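Glucosidase (Croceicoccus marinus, PDB 5Z3K) probably hydrolyses O-glycosidic bonds, acting as a beta-glucosidase of glycoside hydrolase family 39 in a deep-sea bacterium. Local coordinates at residues Ala416-Ile428 / Val464-Ile478. Sequence-based numbering, arbitrary orientation.
Sequences ARSTGYSGYTLEI and VTVQNKLAVSGVELI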
ATOM      1  N   ALA A 416       8.104  21.962  -9.484  1.00 16.84           N
ATOM      2  CA  ALA A 416       8.759  20.803  -8.888  1.00 16.08           C
ATOM      3  C   ALA A 416       9.701  20.083  -9.846  1.00 19.03           C
ATOM      4  O   ALA A 416       9.899  18.870  -9.702  1.00 18.57           O
ATOM      5  CB  ALA A 416       7.710  19.827  -8.355  1.00 16.42           C
ATOM      6  N   ARG A 417      10.291  20.788 -10.814  1.00 19.56           N
ATOM      7  CA  ARG A 417      11.281  20.174 -11.693  1.00 19.46           C
ATOM      8  C   ARG A 417      12.447  19.637 -10.868  1.00 17.17           C
ATOM      9  O   ARG A 417      12.838  20.232  -9.864  1.00 17.99           O
ATOM     10  CB  ARG A 417      11.780  21.194 -12.722  1.00 21.60           C
ATOM     11  CG  ARG A 417      12.921  20.697 -13.612  1.00 27.92           C
ATOM     12  CD  ARG A 417      13.261  21.703 -14.712  1.00 33.47           C
ATOM     13  NE  ARG A 417      12.065  22.110 -15.451  1.00 35.87           N
ATOM     14  CZ  ARG A 417      11.537  21.416 -16.454  1.00 35.82           C
ATOM     15  NH1 ARG A 417      12.106  20.286 -16.847  1.00 34.02           N
ATOM     16  NH2 ARG A 417      10.444  21.854 -17.066  1.00 38.78           N
ATOM     17  N   SER A 418      12.981  18.481 -11.277  1.00 18.49           N
ATOM     18  CA  SER A 418      14.094  17.877 -10.550  1.00 15.86           C
ATOM     19  C   SER A 418      15.316  18.788 -10.588  1.00 17.88           C
ATOM     20  O   SER A 418      15.550  19.512 -11.562  1.00 17.40           O
ATOM     21  CB  SER A 418      14.436  16.509 -11.149  1.00 17.93           C
ATOM     22  OG  SER A 418      15.721  16.067 -10.759  1.00 18.55           O
ATOM     23  N   THR A 419      16.091  18.769  -9.499  1.00 17.72           N
ATOM     24  CA  THR A 419      17.332  19.538  -9.467  1.00 18.86           C
ATOM     25  C   THR A 419      18.344  18.995 -10.463  1.00 22.25           C
ATOM     26  O   THR A 419      19.251  19.723 -10.880  1.00 21.38           O
ATOM     27  CB  THR A 419      17.921  19.542  -8.050  1.00 18.31           C
ATOM     28  OG1 THR A 419      16.959  20.082  -7.136  1.00 20.44           O
ATOM     29  CG2 THR A 419      19.181  20.392  -7.973  1.00 19.10           C
ATOM     30  N   GLY A 420      18.184  17.747 -10.881  1.00 18.14           N
ATOM     31  CA  GLY A 420      19.100  17.161 -11.838  1.00 16.90           C
ATOM     32  C   GLY A 420      20.408  16.675 -11.264  1.00 23.74           C
ATOM     33  O   GLY A 420      21.392  16.582 -12.007  1.00 22.02           O
ATOM     34  N   TYR A 421      20.451  16.346  -9.970  1.00 15.57           N
ATOM     35  CA  TYR A 421      21.640  15.728  -9.393  1.00 17.62           C
ATOM     36  C   TYR A 421      22.075  14.509 -10.195  1.00 21.84           C
ATOM     37  O   TYR A 421      21.250  13.709 -10.647  1.00 19.30           O
ATOM     38  CB  TYR A 421      21.387  15.289  -7.953  1.00 16.55           C
ATOM     39  CG  TYR A 421      21.089  16.408  -6.989  1.00 17.48           C
ATOM     40  CD1 TYR A 421      22.000  17.436  -6.787  1.00 15.18           C
ATOM     41  CD2 TYR A 421      19.910  16.415  -6.255  1.00 16.41           C
ATOM     42  CE1 TYR A 421      21.743  18.451  -5.889  1.00 18.00           C
ATOM     43  CE2 TYR A 421      19.641  17.433  -5.355  1.00 17.12           C
ATOM     44  CZ  TYR A 421      20.561  18.449  -5.185  1.00 15.69           C
ATOM     45  OH  TYR A 421      20.294  19.448  -4.291  1.00 20.33           O
ATOM     46  N   SER A 422      23.384  14.367 -10.351  1.00 19.60           N
ATOM     47  CA  SER A 422      23.982  13.181 -10.938  1.00 20.75           C
ATOM     48  C   SER A 422      24.619  12.287  -9.887  1.00 19.02           C
ATOM     49  O   SER A 422      25.081  11.191 -10.218  1.00 19.60           O
ATOM     50  CB  SER A 422      25.023  13.585 -11.984  1.00 24.58           C
ATOM     51  OG  SER A 422      26.116  14.243 -11.372  1.00 27.05           O
ATOM     52  N   GLY A 423      24.645  12.722  -8.633  1.00 16.77           N
ATOM     53  CA  GLY A 423      25.217  11.915  -7.573  1.00 16.92           C
ATOM     54  C   GLY A 423      25.034  12.609  -6.242  1.00 16.90           C
ATOM     55  O   GLY A 423      24.382  13.651  -6.140  1.00 16.36           O
ATOM     56  N   TYR A 424      25.620  12.010  -5.211  1.00 16.14           N
ATOM     57  CA  TYR A 424      25.440  12.491  -3.851  1.00 16.51           C
ATOM     58  C   TYR A 424      26.707  12.212  -3.061  1.00 16.64           C
ATOM     59  O   TYR A 424      27.487  11.310  -3.384  1.00 15.22           O
ATOM     60  CB  TYR A 424      24.226  11.820  -3.168  1.00 13.44           C
ATOM     61  CG  TYR A 424      24.462  10.352  -2.887  1.00 15.50           C
ATOM     62  CD1 TYR A 424      25.067   9.935  -1.704  1.00 16.56           C
ATOM     63  CD2 TYR A 424      24.121   9.378  -3.827  1.00 13.92           C
ATOM     64  CE1 TYR A 424      25.318   8.596  -1.461  1.00 15.20           C
ATOM     65  CE2 TYR A 424      24.355   8.038  -3.580  1.00 15.68           C
ATOM     66  CZ  TYR A 424      24.953   7.654  -2.400  1.00 17.28           C
ATOM     67  OH  TYR A 424      25.203   6.320  -2.159  1.00 17.87           O
ATOM     68  N   THR A 425      26.901  12.984  -2.006  1.00 16.29           N
ATOM     69  CA  THR A 425      27.803  12.574  -0.944  1.00 17.06           C
ATOM     70  C   THR A 425      27.017  12.640   0.355  1.00 17.01           C
ATOM     71  O   THR A 425      26.145  13.492   0.511  1.00 17.63           O
ATOM     72  CB  THR A 425      29.081  13.429  -0.886  1.00 16.68           C
ATOM     73  OG1 THR A 425      29.923  12.941   0.165  1.00 16.53           O
ATOM     74  CG2 THR A 425      28.739  14.895  -0.638  1.00 14.53           C
ATOM     75  N   LEU A 426      27.293  11.698   1.260  1.00 13.91           N
ATOM     76  CA  LEU A 426      26.461  11.462   2.432  1.00 12.03           C
ATOM     77  C   LEU A 426      27.365  11.288   3.642  1.00 17.33           C
ATOM     78  O   LEU A 426      28.197  10.380   3.659  1.00 16.97           O
ATOM     79  CB  LEU A 426      25.591  10.208   2.233  1.00 12.99           C
ATOM     80  CG  LEU A 426      24.985   9.572   3.490  1.00 14.61           C
ATOM     81  CD1 LEU A 426      23.970  10.523   4.147  1.00 13.84           C
ATOM     82  CD2 LEU A 426      24.330   8.217   3.165  1.00 16.76           C
ATOM     83  N   GLU A 427      27.205  12.131   4.661  1.00 14.46           N
ATOM     84  CA  GLU A 427      28.013  12.015   5.872  1.00 16.46           C
ATOM     85  C   GLU A 427      27.144  11.509   7.017  1.00 19.78           C
ATOM     86  O   GLU A 427      26.170  12.167   7.405  1.00 16.99           O
ATOM     87  CB  GLU A 427      28.662  13.348   6.244  1.00 15.85           C
ATOM     88  CG  GLU A 427      29.463  13.276   7.541  1.00 24.87           C
ATOM     89  CD  GLU A 427      30.552  14.333   7.642  1.00 29.19           C
ATOM     90  OE1 GLU A 427      30.830  15.031   6.641  1.00 30.70           O
ATOM     91  OE2 GLU A 427      31.143  14.454   8.733  1.00 36.03           O
ATOM     92  N   ILE A 428      27.502  10.352   7.564  1.00 13.60           N
ATOM     93  CA  ILE A 428      26.804   9.768   8.698  1.00 15.43           C
ATOM     94  C   ILE A 428      27.696   9.920   9.920  1.00 20.17           C
ATOM     95  O   ILE A 428      28.810   9.391   9.952  1.00 19.92           O
ATOM     96  CB  ILE A 428      26.451   8.292   8.458  1.00 16.22           C
ATOM     97  CG1 ILE A 428      25.731   8.107   7.118  1.00 17.23           C
ATOM     98  CG2 ILE A 428      25.592   7.781   9.587  1.00 18.69           C
ATOM     99  CD1 ILE A 428      26.592   7.489   6.025  1.00 23.70           C
ATOM    100  N   VAL A 464      31.137   8.015   8.940  1.00 18.72           N
ATOM    101  CA  VAL A 464      31.401   7.414   7.644  1.00 19.81           C
ATOM    102  C   VAL A 464      30.881   8.361   6.572  1.00 19.82           C
ATOM    103  O   VAL A 464      29.823   8.986   6.730  1.00 18.34           O
ATOM    104  CB  VAL A 464      30.761   6.012   7.527  1.00 22.64           C
ATOM    105  CG1 VAL A 464      29.337   6.047   8.022  1.00 25.31           C
ATOM    106  CG2 VAL A 464      30.813   5.514   6.091  1.00 24.19           C
ATOM    107  N   THR A 465      31.646   8.493   5.495  1.00 13.27           N
ATOM    108  CA  THR A 465      31.244   9.259   4.331  1.00 16.29           C
ATOM    109  C   THR A 465      31.071   8.303   3.167  1.00 21.51           C
ATOM    110  O   THR A 465      31.944   7.470   2.911  1.00 22.69           O
ATOM    111  CB  THR A 465      32.270  10.338   3.983  1.00 20.46           C
ATOM    112  OG1 THR A 465      32.360  11.260   5.066  1.00 18.18           O
ATOM    113  CG2 THR A 465      31.844  11.095   2.739  1.00 19.59           C
ATOM    114  N   VAL A 466      29.939   8.420   2.483  1.00 18.91           N
ATOM    115  CA  VAL A 466      29.601   7.591   1.337  1.00 17.10           C
ATOM    116  C   VAL A 466      29.284   8.519   0.179  1.00 17.14           C
ATOM    117  O   VAL A 466      28.515   9.470   0.344  1.00 18.76           O
ATOM    118  CB  VAL A 466      28.390   6.684   1.639  1.00 21.36           C
ATOM    119  CG1 VAL A 466      27.887   6.035   0.364  1.00 24.25           C
ATOM    120  CG2 VAL A 466      28.755   5.644   2.697  1.00 25.74           C
ATOM    121  N   GLN A 467      29.849   8.245  -0.991  1.00 14.66           N
ATOM    122  CA  GLN A 467      29.491   9.042  -2.157  1.00 17.47           C
ATOM    123  C   GLN A 467      29.347   8.130  -3.360  1.00 20.15           C
ATOM    124  O   GLN A 467      30.036   7.114  -3.471  1.00 19.47           O
ATOM    125  CB  GLN A 467      30.522  10.148  -2.452  1.00 16.46           C
ATOM    126  CG  GLN A 467      31.890   9.629  -2.881  1.00 17.83           C
ATOM    127  CD  GLN A 467      32.792  10.731  -3.429  1.00 22.35           C
ATOM    128  OE1 GLN A 467      32.315  11.736  -3.960  1.00 27.81           O
ATOM    129  NE2 GLN A 467      34.103  10.549  -3.293  1.00 20.13           N
ATOM    130  N   ASN A 468      28.447   8.507  -4.262  1.00 17.82           N
ATOM    131  CA  ASN A 468      28.198   7.693  -5.442  1.00 17.04           C
ATOM    132  C   ASN A 468      27.580   8.551  -6.522  1.00 17.30           C
ATOM    133  O   ASN A 468      26.935   9.569  -6.239  1.00 18.08           O
ATOM    134  CB  ASN A 468      27.274   6.506  -5.139  1.00 19.49           C
ATOM    135  CG  ASN A 468      28.005   5.359  -4.488  1.00 27.17           C
ATOM    136  OD1 ASN A 468      27.853   5.108  -3.284  1.00 27.99           O
ATOM    137  ND2 ASN A 468      28.836   4.672  -5.268  1.00 23.78           N
ATOM    138  N   LYS A 469      27.781   8.130  -7.769  1.00 15.41           N
ATOM    139  CA  LYS A 469      26.950   8.638  -8.846  1.00 17.13           C
ATOM    140  C   LYS A 469      25.601   7.938  -8.775  1.00 19.69           C
ATOM    141  O   LYS A 469      25.530   6.734  -8.505  1.00 16.28           O
ATOM    142  CB  LYS A 469      27.607   8.418 -10.209  1.00 17.95           C
ATOM    143  CG  LYS A 469      29.074   8.845 -10.275  1.00 22.64           C
ATOM    144  CD  LYS A 469      29.216  10.345 -10.275  1.00 32.93           C
ATOM    145  CE  LYS A 469      30.569  10.780 -10.849  1.00 37.75           C
ATOM    146  NZ  LYS A 469      31.576  11.042  -9.781  1.00 36.67           N
ATOM    147  N   LEU A 470      24.537   8.706  -8.983  1.00 16.03           N
ATOM    148  CA  LEU A 470      23.170   8.182  -8.881  1.00 16.32           C
ATOM    149  C   LEU A 470      22.320   9.059  -9.796  1.00 15.29           C
ATOM    150  O   LEU A 470      21.760  10.062  -9.356  1.00 16.17           O
ATOM    151  CB  LEU A 470      22.664   8.199  -7.443  1.00 20.09           C
ATOM    152  CG  LEU A 470      21.218   7.717  -7.240  1.00 17.94           C
ATOM    153  CD1 LEU A 470      21.080   6.226  -7.527  1.00 16.56           C
ATOM    154  CD2 LEU A 470      20.703   8.056  -5.839  1.00 14.98           C
ATOM    155  N   ALA A 471      22.260   8.681 -11.073  1.00 18.35           N
ATOM    156  CA  ALA A 471      21.496   9.449 -12.044  1.00 18.10           C
ATOM    157  C   ALA A 471      20.012   9.392 -11.712  1.00 16.26           C
ATOM    158  O   ALA A 471      19.551   8.563 -10.920  1.00 15.04           O
ATOM    159  CB  ALA A 471      21.726   8.928 -13.461  1.00 18.38           C
ATOM    160  N   VAL A 472      19.249  10.278 -12.355  1.00 14.91           N
ATOM    161  CA  VAL A 472      17.803  10.260 -12.162  1.00 15.57           C
ATOM    162  C   VAL A 472      17.250   8.883 -12.508  1.00 18.73           C
ATOM    163  O   VAL A 472      17.815   8.141 -13.327  1.00 20.03           O
ATOM    164  CB  VAL A 472      17.094  11.349 -12.985  1.00 25.34           C
ATOM    165  CG1 VAL A 472      17.335  12.700 -12.348  1.00 25.09           C
ATOM    166  CG2 VAL A 472      17.573  11.343 -14.421  1.00 28.30           C
ATOM    167  N   SER A 473      16.135   8.537 -11.863  1.00 17.57           N
ATOM    168  CA  SER A 473      15.486   7.228 -11.984  1.00 16.36           C
ATOM    169  C   SER A 473      16.356   6.124 -11.383  1.00 17.70           C
ATOM    170  O   SER A 473      16.511   5.044 -11.963  1.00 20.29           O
ATOM    171  CB  SER A 473      15.107   6.910 -13.433  1.00 14.82           C
ATOM    172  OG  SER A 473      14.322   7.955 -14.001  1.00 19.43           O
ATOM    173  N   GLY A 474      16.925   6.399 -10.216  1.00 14.21           N
ATOM    174  CA  GLY A 474      17.681   5.404  -9.479  1.00 12.67           C
ATOM    175  C   GLY A 474      17.353   5.479  -8.004  1.00 15.30           C
ATOM    176  O   GLY A 474      16.967   6.532  -7.484  1.00 16.08           O
ATOM    177  N   VAL A 475      17.499   4.335  -7.333  1.00 12.54           N
ATOM    178  CA  VAL A 475      17.182   4.164  -5.920  1.00 11.21           C
ATOM    179  C   VAL A 475      18.360   3.470  -5.249  1.00 14.59           C
ATOM    180  O   VAL A 475      18.873   2.469  -5.766  1.00 13.09           O
ATOM    181  CB  VAL A 475      15.883   3.347  -5.720  1.00 11.69           C
ATOM    182  CG1 VAL A 475      15.572   3.177  -4.232  1.00 12.29           C
ATOM    183  CG2 VAL A 475      14.712   4.024  -6.439  1.00  8.62           C
ATOM    184  N   GLU A 476      18.836   4.041  -4.149  1.00 13.28           N
ATOM    185  CA  GLU A 476      19.966   3.463  -3.436  1.00 15.78           C
ATOM    186  C   GLU A 476      19.754   3.320  -1.931  1.00 14.04           C
ATOM    187  O   GLU A 476      19.287   4.244  -1.266  1.00 14.16           O
ATOM    188  CB  GLU A 476      21.235   4.278  -3.704  1.00 16.08           C
ATOM    189  CG  GLU A 476      22.516   3.603  -3.240  1.00 17.12           C
ATOM    190  CD  GLU A 476      23.676   3.844  -4.187  1.00 21.96           C
ATOM    191  OE1 GLU A 476      24.504   4.735  -3.898  1.00 33.31           O
ATOM    192  OE2 GLU A 476      23.760   3.145  -5.216  1.00 28.83           O
ATOM    193  N   LEU A 477      20.103   2.151  -1.407  1.00 10.42           N
ATOM    194  CA  LEU A 477      20.022   1.883   0.024  1.00 13.75           C
ATOM    195  C   LEU A 477      21.439   1.732   0.534  1.00 13.67           C
ATOM    196  O   LEU A 477      22.190   0.893   0.034  1.00 12.23           O
ATOM    197  CB  LEU A 477      19.217   0.618   0.333  1.00 10.89           C
ATOM    198  CG  LEU A 477      19.175   0.223   1.811  1.00 12.48           C
ATOM    199  CD1 LEU A 477      18.428   1.285   2.607  1.00 14.53           C
ATOM    200  CD2 LEU A 477      18.484  -1.143   1.983  1.00 16.81           C
ATOM    201  N   ILE A 478      21.806   2.554   1.502  1.00 14.28           N
ATOM    202  CA  ILE A 478      23.083   2.446   2.183  1.00 11.11           C
ATOM    203  C   ILE A 478      22.808   1.811   3.527  1.00 14.40           C
ATOM    204  O   ILE A 478      21.994   2.324   4.304  1.00 13.06           O
ATOM    205  CB  ILE A 478      23.757   3.817   2.359  1.00 10.06           C
ATOM    206  CG1 ILE A 478      23.909   4.520   1.010  1.00 13.98           C
ATOM    207  CG2 ILE A 478      25.083   3.662   3.119  1.00 14.96           C
ATOM    208  CD1 ILE A 478      24.631   3.692  -0.045  1.00 22.92           C
TER
HETATM  209  O   HOH W   1      20.881  12.540 -13.264  1.00 28.21           O
HETATM  210  O   HOH W   2      31.808  14.111   4.550  1.00 25.03           O
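Y424 and E476 show how one buried side chain can tie together two strands that lie side by side and a third that faces them across a core. Strands 423-428 and 464-469 run antiparallel, their axes 170° apart, and Y424, L426 and I428 form backbone hydrogen-bonded pairs with N468, V466 and V464. These six side chains share the inward face, and there the packing is tight. With CG between the backbone N and the carbonyl carbon (chi1 69°), the Y424 ring lies alongside N468, whose backbone N sits over the ring centre, 4.0 Å above its plane. The L470 CB approaches the ring edge at Y424 CD2, 4.1 Å away, while V466 CG1 and I478 CD1 close in on the phenol oxygen. The Y424 OH gives a very short bond of 2.5 Å to E476 OE1, which meets the ring in its plane, the carboxylate turned 77° from it. R442 and R444 hold the other carboxylate oxygen, OE2, in salt bridges, which probably helps to position the acceptor. A phenylalanine at Y424 would probably keep much of the ring packing but leave E476 OE1 without its hydroxyl mate. Further along, I428 CB rests 3.7 Å from V464 CG1.

The opposite face is looser and meets solvent. T425 pairs with Q467 and E427 with T465, with few close side-chain contacts; a water that donates to E427 OE1 at 2.5 Å also bonds T465 OG1. Beyond the strands, another water bridges Y421 O and V472 N. Strand 423-428 is also bonded to strand 6-13, so 464-469 closes one edge of the sheet, which folds round until 474-478 faces it: a beta-sandwich-like domain packed beside the TIM barrel, as in other GH39 enzymes.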